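Local coordinates for myosin-I heavy chain (Dictyostelium discoideum, PDB 5EJR), which is an actin-based motor with ATPase activity that acts in the early steps of phagocytosis and adhesion, represented here by its C-terminal MyTH4-FERM tail domain, at residues 69-74 / 91-96; 109-114 / 129-134; 216-221 / 241-246; 222-227 / 237-242. All coordinates share one frame; numbering follows the deposited sequence.

Contact 1: residues 69-74 / 91-96; sequences SEIMMW and QSIISR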
# COMPACT_ATOMS: atom_id res chain seq x y z
N SER A 69 0.02 27.25 8.51
CA SER A 69 1.28 27.43 7.80
C SER A 69 1.55 26.29 6.80
O SER A 69 2.15 26.53 5.77
CB SER A 69 2.45 27.62 8.77
OG SER A 69 2.78 26.44 9.49
N GLU A 70 1.05 25.06 7.09
CA GLU A 70 1.19 23.90 6.21
C GLU A 70 0.29 24.06 4.97
O GLU A 70 0.73 23.77 3.86
CB GLU A 70 0.95 22.59 6.96
CG GLU A 70 2.09 22.28 7.92
CD GLU A 70 2.04 20.99 8.71
OE1 GLU A 70 1.01 20.27 8.64
OE2 GLU A 70 3.03 20.71 9.42
N ILE A 71 -0.96 24.55 5.18
CA ILE A 71 -1.90 24.85 4.10
C ILE A 71 -1.24 25.88 3.15
O ILE A 71 -1.19 25.67 1.93
CB ILE A 71 -3.27 25.31 4.67
CG1 ILE A 71 -3.99 24.11 5.31
CG2 ILE A 71 -4.14 25.99 3.61
CD1 ILE A 71 -5.41 24.34 5.86
N MET A 72 -0.62 26.93 3.74
CA MET A 72 0.12 27.97 3.03
C MET A 72 1.28 27.40 2.22
O MET A 72 1.53 27.85 1.11
CB MET A 72 0.60 29.04 4.02
CG MET A 72 -0.52 29.90 4.58
SD MET A 72 0.08 31.32 5.54
CE MET A 72 1.03 32.19 4.29
N MET A 73 1.97 26.38 2.76
CA MET A 73 3.07 25.68 2.09
C MET A 73 2.54 24.89 0.90
O MET A 73 3.19 24.86 -0.14
CB MET A 73 3.74 24.71 3.07
CG MET A 73 4.63 25.38 4.07
SD MET A 73 5.02 24.29 5.45
CE MET A 73 6.34 23.48 4.82
N TRP A 74 1.38 24.25 1.07
CA TRP A 74 0.76 23.44 0.01
C TRP A 74 0.33 24.34 -1.16
O TRP A 74 0.57 24.02 -2.33
CB TRP A 74 -0.45 22.67 0.56
CG TRP A 74 -1.31 22.10 -0.52
CD1 TRP A 74 -2.52 22.57 -0.94
CD2 TRP A 74 -0.96 21.02 -1.39
NE1 TRP A 74 -2.98 21.81 -1.99
CE2 TRP A 74 -2.03 20.87 -2.31
CE3 TRP A 74 0.14 20.15 -1.48
CZ2 TRP A 74 -2.04 19.86 -3.29
CZ3 TRP A 74 0.13 19.15 -2.44
CH2 TRP A 74 -0.94 19.02 -3.34
N GLN A 91 0.09 15.39 3.28
CA GLN A 91 -0.05 14.17 4.08
C GLN A 91 -0.11 14.52 5.59
O GLN A 91 -0.94 13.97 6.30
CB GLN A 91 1.10 13.20 3.81
CG GLN A 91 0.84 12.33 2.58
CD GLN A 91 2.12 11.81 1.99
OE1 GLN A 91 3.07 11.46 2.70
NE2 GLN A 91 2.19 11.78 0.68
N SER A 92 0.71 15.51 6.03
CA SER A 92 0.73 16.04 7.40
C SER A 92 -0.63 16.63 7.78
O SER A 92 -1.17 16.28 8.83
CB SER A 92 1.83 17.09 7.55
OG SER A 92 1.86 17.61 8.87
N ILE A 93 -1.21 17.47 6.88
CA ILE A 93 -2.51 18.12 7.05
C ILE A 93 -3.61 17.11 7.20
O ILE A 93 -4.44 17.25 8.11
CB ILE A 93 -2.82 19.14 5.92
CG1 ILE A 93 -1.77 20.27 5.85
CG2 ILE A 93 -4.25 19.74 6.05
CD1 ILE A 93 -1.74 21.06 4.55
N ILE A 94 -3.66 16.11 6.31
CA ILE A 94 -4.72 15.11 6.37
C ILE A 94 -4.52 14.22 7.61
O ILE A 94 -5.51 13.91 8.27
CB ILE A 94 -4.91 14.36 5.03
CG1 ILE A 94 -5.76 15.24 4.06
CG2 ILE A 94 -5.56 12.98 5.20
CD1 ILE A 94 -5.33 15.17 2.70
N SER A 95 -3.26 13.91 7.96
CA SER A 95 -2.96 13.11 9.16
C SER A 95 -3.49 13.85 10.40
O SER A 95 -4.22 13.26 11.20
CB SER A 95 -1.46 12.86 9.28
OG SER A 95 -1.13 12.33 10.56
N ARG A 96 -3.21 15.18 10.48
CA ARG A 96 -3.71 16.02 11.58
C ARG A 96 -5.24 15.96 11.66
O ARG A 96 -5.78 15.78 12.74
CB ARG A 96 -3.19 17.47 11.44
CG ARG A 96 -3.53 18.40 12.61
CD ARG A 96 -2.91 19.77 12.46
NE ARG A 96 -1.44 19.75 12.43
CZ ARG A 96 -0.71 19.86 11.32
NH1 ARG A 96 -1.30 19.98 10.13
NH2 ARG A 96 0.62 19.82 11.39

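Contact 2: residues 109-114 / 129-134; sequences CQAYRQ and ELIYFL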
# COMPACT_ATOMS: atom_id res chain seq x y z
N CYS A 109 -12.33 25.23 7.00
CA CYS A 109 -12.46 26.69 7.02
C CYS A 109 -11.15 27.36 6.64
O CYS A 109 -11.20 28.27 5.83
CB CYS A 109 -12.98 27.18 8.37
SG CYS A 109 -14.67 26.66 8.75
N GLN A 110 -9.99 26.89 7.15
CA GLN A 110 -8.68 27.48 6.78
C GLN A 110 -8.40 27.32 5.30
O GLN A 110 -7.81 28.23 4.70
CB GLN A 110 -7.51 26.85 7.55
CG GLN A 110 -7.40 27.21 9.02
CD GLN A 110 -6.18 26.57 9.67
OE1 GLN A 110 -5.43 25.79 9.07
NE2 GLN A 110 -5.93 26.93 10.92
N ALA A 111 -8.74 26.14 4.73
CA ALA A 111 -8.48 25.84 3.32
C ALA A 111 -9.35 26.74 2.47
O ALA A 111 -8.84 27.39 1.56
CB ALA A 111 -8.76 24.36 3.03
N TYR A 112 -10.66 26.81 2.79
CA TYR A 112 -11.63 27.62 2.07
C TYR A 112 -11.30 29.12 2.12
O TYR A 112 -11.26 29.77 1.06
CB TYR A 112 -13.08 27.37 2.54
CG TYR A 112 -14.04 28.23 1.75
CD1 TYR A 112 -14.39 27.91 0.45
CD2 TYR A 112 -14.48 29.46 2.26
CE1 TYR A 112 -15.20 28.75 -0.32
CE2 TYR A 112 -15.29 30.30 1.51
CZ TYR A 112 -15.64 29.95 0.22
OH TYR A 112 -16.44 30.78 -0.52
N ARG A 113 -11.05 29.67 3.32
CA ARG A 113 -10.68 31.08 3.52
C ARG A 113 -9.53 31.46 2.58
O ARG A 113 -9.56 32.52 1.95
CB ARG A 113 -10.26 31.32 4.99
CG ARG A 113 -9.37 32.54 5.23
CD ARG A 113 -8.47 32.33 6.42
NE ARG A 113 -7.40 33.31 6.49
CZ ARG A 113 -7.43 34.40 7.24
NH1 ARG A 113 -8.51 34.69 7.95
NH2 ARG A 113 -6.39 35.22 7.29
N GLN A 114 -8.54 30.57 2.44
CA GLN A 114 -7.39 30.87 1.60
C GLN A 114 -7.69 30.83 0.08
O GLN A 114 -6.89 31.33 -0.70
CB GLN A 114 -6.20 30.01 2.01
CG GLN A 114 -5.61 30.41 3.37
CD GLN A 114 -4.95 31.78 3.36
OE1 GLN A 114 -5.56 32.81 3.65
NE2 GLN A 114 -3.68 31.81 3.01
N GLU A 129 -7.89 22.00 -4.35
CA GLU A 129 -7.31 20.64 -4.46
C GLU A 129 -7.22 20.01 -3.06
O GLU A 129 -7.53 18.83 -2.88
CB GLU A 129 -5.91 20.69 -5.09
CG GLU A 129 -5.92 20.95 -6.59
CD GLU A 129 -4.56 21.09 -7.23
OE1 GLU A 129 -3.62 21.55 -6.54
OE2 GLU A 129 -4.43 20.77 -8.43
N LEU A 130 -6.85 20.84 -2.06
CA LEU A 130 -6.78 20.44 -0.66
C LEU A 130 -8.17 20.09 -0.16
O LEU A 130 -8.32 19.07 0.50
CB LEU A 130 -6.11 21.54 0.20
CG LEU A 130 -6.17 21.41 1.75
CD1 LEU A 130 -5.53 20.11 2.24
CD2 LEU A 130 -5.46 22.56 2.40
N ILE A 131 -9.20 20.87 -0.53
CA ILE A 131 -10.59 20.58 -0.11
C ILE A 131 -11.02 19.22 -0.67
O ILE A 131 -11.68 18.43 0.03
CB ILE A 131 -11.55 21.73 -0.51
CG1 ILE A 131 -11.25 22.99 0.35
CG2 ILE A 131 -13.01 21.30 -0.37
CD1 ILE A 131 -11.84 24.33 -0.19
N TYR A 132 -10.63 18.93 -1.93
CA TYR A 132 -10.93 17.64 -2.55
C TYR A 132 -10.33 16.49 -1.73
O TYR A 132 -11.03 15.52 -1.44
CB TYR A 132 -10.39 17.60 -3.99
CG TYR A 132 -10.34 16.19 -4.54
CD1 TYR A 132 -11.50 15.56 -4.99
CD2 TYR A 132 -9.15 15.47 -4.56
CE1 TYR A 132 -11.47 14.25 -5.46
CE2 TYR A 132 -9.11 14.15 -5.02
CZ TYR A 132 -10.27 13.55 -5.48
OH TYR A 132 -10.25 12.26 -5.96
N PHE A 133 -9.03 16.61 -1.39
CA PHE A 133 -8.27 15.60 -0.64
C PHE A 133 -8.74 15.47 0.80
O PHE A 133 -8.64 14.39 1.38
CB PHE A 133 -6.75 15.83 -0.75
CG PHE A 133 -6.18 15.50 -2.12
CD1 PHE A 133 -6.32 14.24 -2.67
CD2 PHE A 133 -5.45 16.45 -2.83
CE1 PHE A 133 -5.79 13.94 -3.94
CE2 PHE A 133 -4.92 16.16 -4.09
CZ PHE A 133 -5.09 14.90 -4.64
N LEU A 134 -9.35 16.53 1.37
CA LEU A 134 -9.95 16.43 2.70
C LEU A 134 -11.26 15.67 2.54
O LEU A 134 -11.54 14.76 3.32
CB LEU A 134 -10.25 17.81 3.33
CG LEU A 134 -9.10 18.75 3.64
CD1 LEU A 134 -9.63 20.14 3.97
CD2 LEU A 134 -8.27 18.24 4.80

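Contact 3: residues 216-221 / 241-246; sequences FIDQST and RQYGIS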
# COMPACT_ATOMS: atom_id res chain seq x y z
N PHE A 216 5.41 -8.44 -12.89
CA PHE A 216 5.24 -9.88 -12.71
C PHE A 216 6.65 -10.44 -12.57
O PHE A 216 7.61 -9.72 -12.82
CB PHE A 216 4.49 -10.53 -13.89
CG PHE A 216 3.00 -10.28 -13.83
CD1 PHE A 216 2.46 -9.07 -14.25
CD2 PHE A 216 2.13 -11.27 -13.38
CE1 PHE A 216 1.08 -8.83 -14.17
CE2 PHE A 216 0.75 -11.03 -13.31
CZ PHE A 216 0.24 -9.81 -13.69
N ILE A 217 6.77 -11.69 -12.15
CA ILE A 217 8.04 -12.38 -11.92
C ILE A 217 8.95 -12.44 -13.18
O ILE A 217 10.16 -12.47 -13.04
CB ILE A 217 7.76 -13.80 -11.30
CG1 ILE A 217 9.03 -14.46 -10.71
CG2 ILE A 217 7.04 -14.72 -12.28
CD1 ILE A 217 9.39 -13.99 -9.31
N ASP A 218 8.36 -12.42 -14.39
CA ASP A 218 9.12 -12.48 -15.64
C ASP A 218 9.70 -11.12 -16.03
O ASP A 218 10.37 -11.01 -17.06
CB ASP A 218 8.29 -13.13 -16.78
CG ASP A 218 7.06 -12.37 -17.28
OD1 ASP A 218 6.70 -11.35 -16.66
OD2 ASP A 218 6.45 -12.82 -18.26
N GLN A 219 9.44 -10.09 -15.19
CA GLN A 219 9.87 -8.69 -15.33
C GLN A 219 8.97 -7.90 -16.30
O GLN A 219 9.19 -6.71 -16.52
CB GLN A 219 11.37 -8.54 -15.66
CG GLN A 219 12.30 -9.07 -14.58
CD GLN A 219 13.72 -9.18 -15.08
OE1 GLN A 219 14.16 -10.24 -15.55
NE2 GLN A 219 14.47 -8.09 -15.00
N SER A 220 7.92 -8.56 -16.83
CA SER A 220 6.93 -7.91 -17.69
C SER A 220 6.02 -7.10 -16.77
O SER A 220 6.01 -7.33 -15.56
CB SER A 220 6.15 -8.93 -18.52
OG SER A 220 5.05 -9.49 -17.82
N THR A 221 5.28 -6.15 -17.32
CA THR A 221 4.43 -5.24 -16.54
C THR A 221 3.03 -5.18 -17.13
O THR A 221 2.82 -5.57 -18.28
CB THR A 221 5.11 -3.84 -16.51
OG1 THR A 221 6.51 -3.98 -16.29
CG2 THR A 221 4.57 -2.95 -15.43
N ARG A 241 -6.22 -10.85 -14.41
CA ARG A 241 -7.13 -11.04 -15.54
C ARG A 241 -6.47 -10.56 -16.85
O ARG A 241 -6.55 -11.26 -17.85
CB ARG A 241 -8.45 -10.29 -15.33
CG ARG A 241 -9.53 -11.11 -14.66
CD ARG A 241 -10.69 -10.25 -14.18
NE ARG A 241 -11.57 -10.98 -13.26
CZ ARG A 241 -11.32 -11.20 -11.97
NH1 ARG A 241 -10.20 -10.75 -11.42
NH2 ARG A 241 -12.18 -11.88 -11.22
N GLN A 242 -5.79 -9.40 -16.81
CA GLN A 242 -5.05 -8.85 -17.96
C GLN A 242 -3.93 -9.80 -18.41
O GLN A 242 -3.74 -10.01 -19.61
CB GLN A 242 -4.43 -7.49 -17.59
CG GLN A 242 -5.40 -6.33 -17.70
CD GLN A 242 -4.72 -5.03 -17.42
OE1 GLN A 242 -3.93 -4.51 -18.23
NE2 GLN A 242 -4.99 -4.47 -16.26
N TYR A 243 -3.20 -10.38 -17.46
CA TYR A 243 -2.13 -11.33 -17.76
C TYR A 243 -2.65 -12.63 -18.38
O TYR A 243 -1.92 -13.28 -19.11
CB TYR A 243 -1.31 -11.62 -16.49
CG TYR A 243 0.07 -12.15 -16.79
CD1 TYR A 243 1.12 -11.29 -17.06
CD2 TYR A 243 0.32 -13.52 -16.78
CE1 TYR A 243 2.40 -11.78 -17.34
CE2 TYR A 243 1.58 -14.02 -17.09
CZ TYR A 243 2.62 -13.14 -17.35
OH TYR A 243 3.89 -13.62 -17.57
N GLY A 244 -3.90 -12.98 -18.10
CA GLY A 244 -4.52 -14.18 -18.63
C GLY A 244 -4.68 -15.30 -17.62
O GLY A 244 -4.97 -16.43 -18.02
N ILE A 245 -4.51 -15.03 -16.29
CA ILE A 245 -4.68 -16.05 -15.25
C ILE A 245 -6.20 -16.33 -15.21
O ILE A 245 -6.98 -15.38 -15.29
CB ILE A 245 -4.13 -15.52 -13.89
CG1 ILE A 245 -2.58 -15.31 -13.95
CG2 ILE A 245 -4.54 -16.41 -12.70
CD1 ILE A 245 -2.01 -14.34 -12.91
N SER A 246 -6.60 -17.63 -15.15
CA SER A 246 -8.00 -18.00 -15.13
C SER A 246 -8.67 -17.54 -13.87
O SER A 246 -8.02 -17.42 -12.83
CB SER A 246 -8.20 -19.50 -15.32
OG SER A 246 -8.10 -20.21 -14.10

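Contact 4: residues 222-227 / 237-242; sequences KLAKIN and DTVCRQ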
# COMPACT_ATOMS: atom_id res chain seq x y z
N LYS A 222 2.07 -4.70 -16.32
CA LYS A 222 0.68 -4.45 -16.69
C LYS A 222 0.22 -3.15 -16.04
O LYS A 222 0.67 -2.80 -14.94
CB LYS A 222 -0.27 -5.61 -16.31
CG LYS A 222 -0.15 -6.86 -17.19
CD LYS A 222 -0.84 -6.70 -18.54
CE LYS A 222 -0.51 -7.82 -19.50
NZ LYS A 222 -1.27 -7.69 -20.77
N LEU A 223 -0.62 -2.40 -16.74
CA LEU A 223 -1.14 -1.15 -16.23
C LEU A 223 -2.53 -1.43 -15.71
O LEU A 223 -3.38 -1.91 -16.46
CB LEU A 223 -1.14 -0.04 -17.31
CG LEU A 223 0.25 0.40 -17.82
CD1 LEU A 223 0.11 1.33 -19.00
CD2 LEU A 223 1.07 1.05 -16.73
N ALA A 224 -2.74 -1.21 -14.41
CA ALA A 224 -4.03 -1.46 -13.78
C ALA A 224 -4.78 -0.17 -13.54
O ALA A 224 -4.19 0.79 -13.05
CB ALA A 224 -3.81 -2.16 -12.45
N LYS A 225 -6.10 -0.17 -13.79
CA LYS A 225 -6.96 1.00 -13.53
C LYS A 225 -7.04 1.21 -12.01
O LYS A 225 -7.23 0.24 -11.26
CB LYS A 225 -8.36 0.80 -14.13
CG LYS A 225 -8.40 0.95 -15.65
CD LYS A 225 -9.66 0.31 -16.27
CE LYS A 225 -10.86 1.23 -16.30
NZ LYS A 225 -12.09 0.51 -16.75
N ILE A 226 -6.83 2.45 -11.57
CA ILE A 226 -6.77 2.84 -10.16
C ILE A 226 -7.72 4.01 -9.85
O ILE A 226 -7.73 5.00 -10.56
CB ILE A 226 -5.27 3.12 -9.77
CG1 ILE A 226 -5.03 3.26 -8.27
CG2 ILE A 226 -4.68 4.32 -10.50
CD1 ILE A 226 -3.51 3.41 -7.92
N ASN A 227 -8.53 3.86 -8.81
CA ASN A 227 -9.44 4.90 -8.34
C ASN A 227 -9.02 5.21 -6.90
O ASN A 227 -8.24 4.45 -6.32
CB ASN A 227 -10.90 4.43 -8.36
CG ASN A 227 -11.29 3.59 -9.56
OD1 ASN A 227 -10.86 3.82 -10.70
ND2 ASN A 227 -12.15 2.61 -9.32
N ASP A 237 -6.73 -8.60 -8.76
CA ASP A 237 -7.74 -9.21 -9.62
C ASP A 237 -7.68 -8.72 -11.07
O ASP A 237 -7.70 -9.54 -11.99
CB ASP A 237 -9.14 -8.98 -9.03
CG ASP A 237 -9.42 -9.86 -7.84
OD1 ASP A 237 -8.47 -10.47 -7.30
OD2 ASP A 237 -10.60 -9.92 -7.42
N THR A 238 -7.55 -7.40 -11.26
CA THR A 238 -7.49 -6.80 -12.60
C THR A 238 -6.20 -7.16 -13.33
O THR A 238 -6.28 -7.63 -14.46
CB THR A 238 -7.77 -5.27 -12.56
OG1 THR A 238 -6.65 -4.57 -12.01
CG2 THR A 238 -9.04 -4.91 -11.79
N VAL A 239 -5.01 -6.97 -12.71
CA VAL A 239 -3.77 -7.30 -13.43
C VAL A 239 -3.67 -8.77 -13.77
O VAL A 239 -3.10 -9.12 -14.79
CB VAL A 239 -2.43 -6.81 -12.84
CG1 VAL A 239 -2.23 -5.32 -13.05
CG2 VAL A 239 -2.25 -7.23 -11.37
N CYS A 240 -4.18 -9.64 -12.88
CA CYS A 240 -4.15 -11.08 -13.10
C CYS A 240 -5.03 -11.49 -14.27
O CYS A 240 -4.60 -12.31 -15.07
CB CYS A 240 -4.46 -11.85 -11.82
SG CYS A 240 -3.09 -11.81 -10.62
N ARG A 241 -6.22 -10.85 -14.41
CA ARG A 241 -7.13 -11.04 -15.54
C ARG A 241 -6.47 -10.56 -16.85
O ARG A 241 -6.55 -11.26 -17.85
CB ARG A 241 -8.45 -10.29 -15.33
CG ARG A 241 -9.53 -11.11 -14.66
CD ARG A 241 -10.69 -10.25 -14.18
NE ARG A 241 -11.57 -10.98 -13.26
CZ ARG A 241 -11.32 -11.20 -11.97
NH1 ARG A 241 -10.20 -10.75 -11.42
NH2 ARG A 241 -12.18 -11.88 -11.22
N GLN A 242 -5.79 -9.40 -16.81
CA GLN A 242 -5.05 -8.85 -17.96
C GLN A 242 -3.93 -9.80 -18.41
O GLN A 242 -3.74 -10.01 -19.61
CB GLN A 242 -4.43 -7.49 -17.59
CG GLN A 242 -5.40 -6.33 -17.70
CD GLN A 242 -4.72 -5.03 -17.42
OE1 GLN A 242 -3.93 -4.51 -18.23
NE2 GLN A 242 -4.99 -4.47 -16.26
O HOH W 1 -1.71 -3.08 -19.25

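Contact 1: residues 69-74 / 91-96
Three donors converge on Glu-70 OE1, one from Ser-92 and two from Arg-96, and this cluster ties together two roughly antiparallel helices of the MyTH4 helical bundle. Ser-92 OG donates to Glu-70 OE1 over 2.8 Å on the syn side of the carboxylate, somewhat out of its plane. Arg-96 forms a salt bridge end-on, NH1 and NH2 each 2.8 Å from Glu-70 OE1. OE1 lies almost in the guanidinium plane, yet both nitrogens stand above the carboxylate plane, the two flat groups being turned 56° apart. A short hydroxyl and a long cation suit this pairing: serine donates from close to its helix, whereas Arg-96 bends at chi3 (-62°), which sets NE, and the guanidinium beyond meets the same acceptor. Arg-96 NH1 also bonds Asn-67 OD1, one turn before Glu-70, which helps to fix the guanidinium. Three donors on one oxygen would probably favour the charged carboxylate.

Beneath the polar cluster Ile-93 packs between the two segments, whose axes approach to 9.9 Å. Its CG1 lies 3.7 Å from Glu-70 CB, an aliphatic footing under the acid. The unbranched end of the isoleucine reaches the opposite backbone, where Ile-93 CD1 packs 3.6 Å from Ile-71 N.

Contact 2: residues 109-114 / 129-134
Ala-111 CB meets three aliphatic side chains of the facing helix, and no hydrogen bond crosses between 109-114 and 129-134. Leu-130 CD2 is 3.8 Å from Ala-111 CB, Ile-131 CG1 is 3.9 Å from the same methyl, and Leu-134 CD1 touches it more loosely. A methyl suits this place because its small size allows Ala-111 CA to lie 6.6 Å from Ile-131 CA, while larger side chains opposite supply the apolar surface.

With CG1 anti to the carbonyl carbon (chi1 -69°), Ile-131 sets that carbon against the alanine. Its terminal CD1 continues past and packs 4.0 Å from Tyr-112 CA, at the edge of the tyrosine ring and close to its plane. The Tyr-112 hydroxyl is held farther off by Gln-151 NE2, so a buried polar end is paired while the CA and CB end of the residue serves the apolar contact.

The helices run nearly antiparallel, at 156°, as consecutive members of the MyTH4 bundle. Leu-130 also packs on Ile-90 and Ile-93 of helix 86-99, and Ile-131 on Cys-173 of helix 164-178. Helix 121-137 thus lies among several helices, with helix 104-113 against it and Gln-110 of that helix turned to helix 58-75.

Contact 3: residues 216-221 / 241-246
Residues 216-219 form a type I beta turn between strands 211-215 and 221-225, and it faces the end of helix 232-243, where Gly-244 takes positive phi. Phe-216 and Tyr-243 join the two by a face-to-face stack, the centroids 4.2 Å apart and the planes at 20°. The side chains slide past each other in opposite directions: Tyr-243 CD1 sits over the centre of the Phe-216 ring, whereas Phe-216 CD2 lies toward the rim of the tyrosine. At the root of the tyrosine, CB packs 3.7 Å from Phe-216 CZ. With CG anti to the backbone N (chi1 -159°), Tyr-243 CG lies 3.7 Å from Phe-216 CE2. Ile-245 CD1 adds an apolar contact at the edge of the phenylalanine ring.

Tyrosine suits the place because its far end is polar. Its OH donates to Asp-218 OD2 over 2.8 Å, the two side chains meeting tip to tip with the hydroxyl above the carboxylate plane. The other oxygen, Asp-218 OD1, accepts from Ser-220 N at 3.0 Å and from Ser-220 OG at 2.7 Å, which fixes the carboxylate from its own loop. Beyond the stack, Tyr-243 also touches Ile-318 and Leu-322 of helix 317-332.

Two classical motifs frame the contact within the ubiquitin-like lobe of the FERM domain: an Asx turn at Asp-218 and a Schellman motif closing the helix, with Gly-244 as its C-prime residue.

Contact 4: residues 222-227 / 237-242
This is a strand-on-helix packing contact in the ubiquitin-like first lobe of the FERM domain, where strand 221-225, paired antiparallel with strand 211-215, lies against helix 232-243. The segment axes approach to 8.1 Å. The apolar part is small: Val-239 CG1 sits 3.6 Å from Ala-224 CB and 3.8 Å from Lys-222 CB, touching two residues on the same side of the strand. Alanine suits such a close approach, its CA being 5.9 Å from that of Val-239, and a single methyl of the valine, CG1, lies against both neighbours. Val-239 also packs on Ile-214 and Val-294, which carries the contact into the apolar interior of the lobe. Thr-238 OG1 touches Ala-224 CB, while its polar partner is the backbone oxygen of Ile-235.

Toward the helix end the contact becomes polar. Gln-242 CG is anti to the carbonyl carbon (chi1 -82°), and the extended chain carries the amide to Leu-223. NE2 donates to Leu-223 O over 3.0 Å, with an N-H...O angle of 151°; the oxygen lies in the amide plane, but the nitrogen stands above the carbonyl plane. A water accepts from Leu-223 N and donates to Gln-242 OE1, each at 2.8 Å. Lys-222, bent at chi2, slides past Gln-242 in the opposite direction, and its CD packs 3.8 Å from Gln-242 CB.

An amide side chain can both donate and accept, so Gln-242 serves the carbonyl of Leu-223 directly and its N-H through water, linking helix to strand at the solvent-exposed margin without a charge pair.

How the contacts relate
The four contacts fall into two pairs. Contacts 1 and 2 come first along the chain and join successive helices of the MyTH4 bundle; their centres are 10 Å apart and they meet directly, Ile-71 CG1 packing 3.6 Å from Leu-130 CD2. Contacts 3 and 4 follow in the FERM lobe, again with centres 10 Å apart, and share helix 232-243. There, Phe-216 packs on both Val-239 and Lys-222. Contacts 1 and 3, their centres 38 Å apart, lie on opposite sides of the chain's centre; the nearest atoms of contacts 2 and 4 are about 7 Å apart, without touching. One pair thus belongs to the MyTH4 core, the other to the ubiquitin-like lobe of the FERM domain.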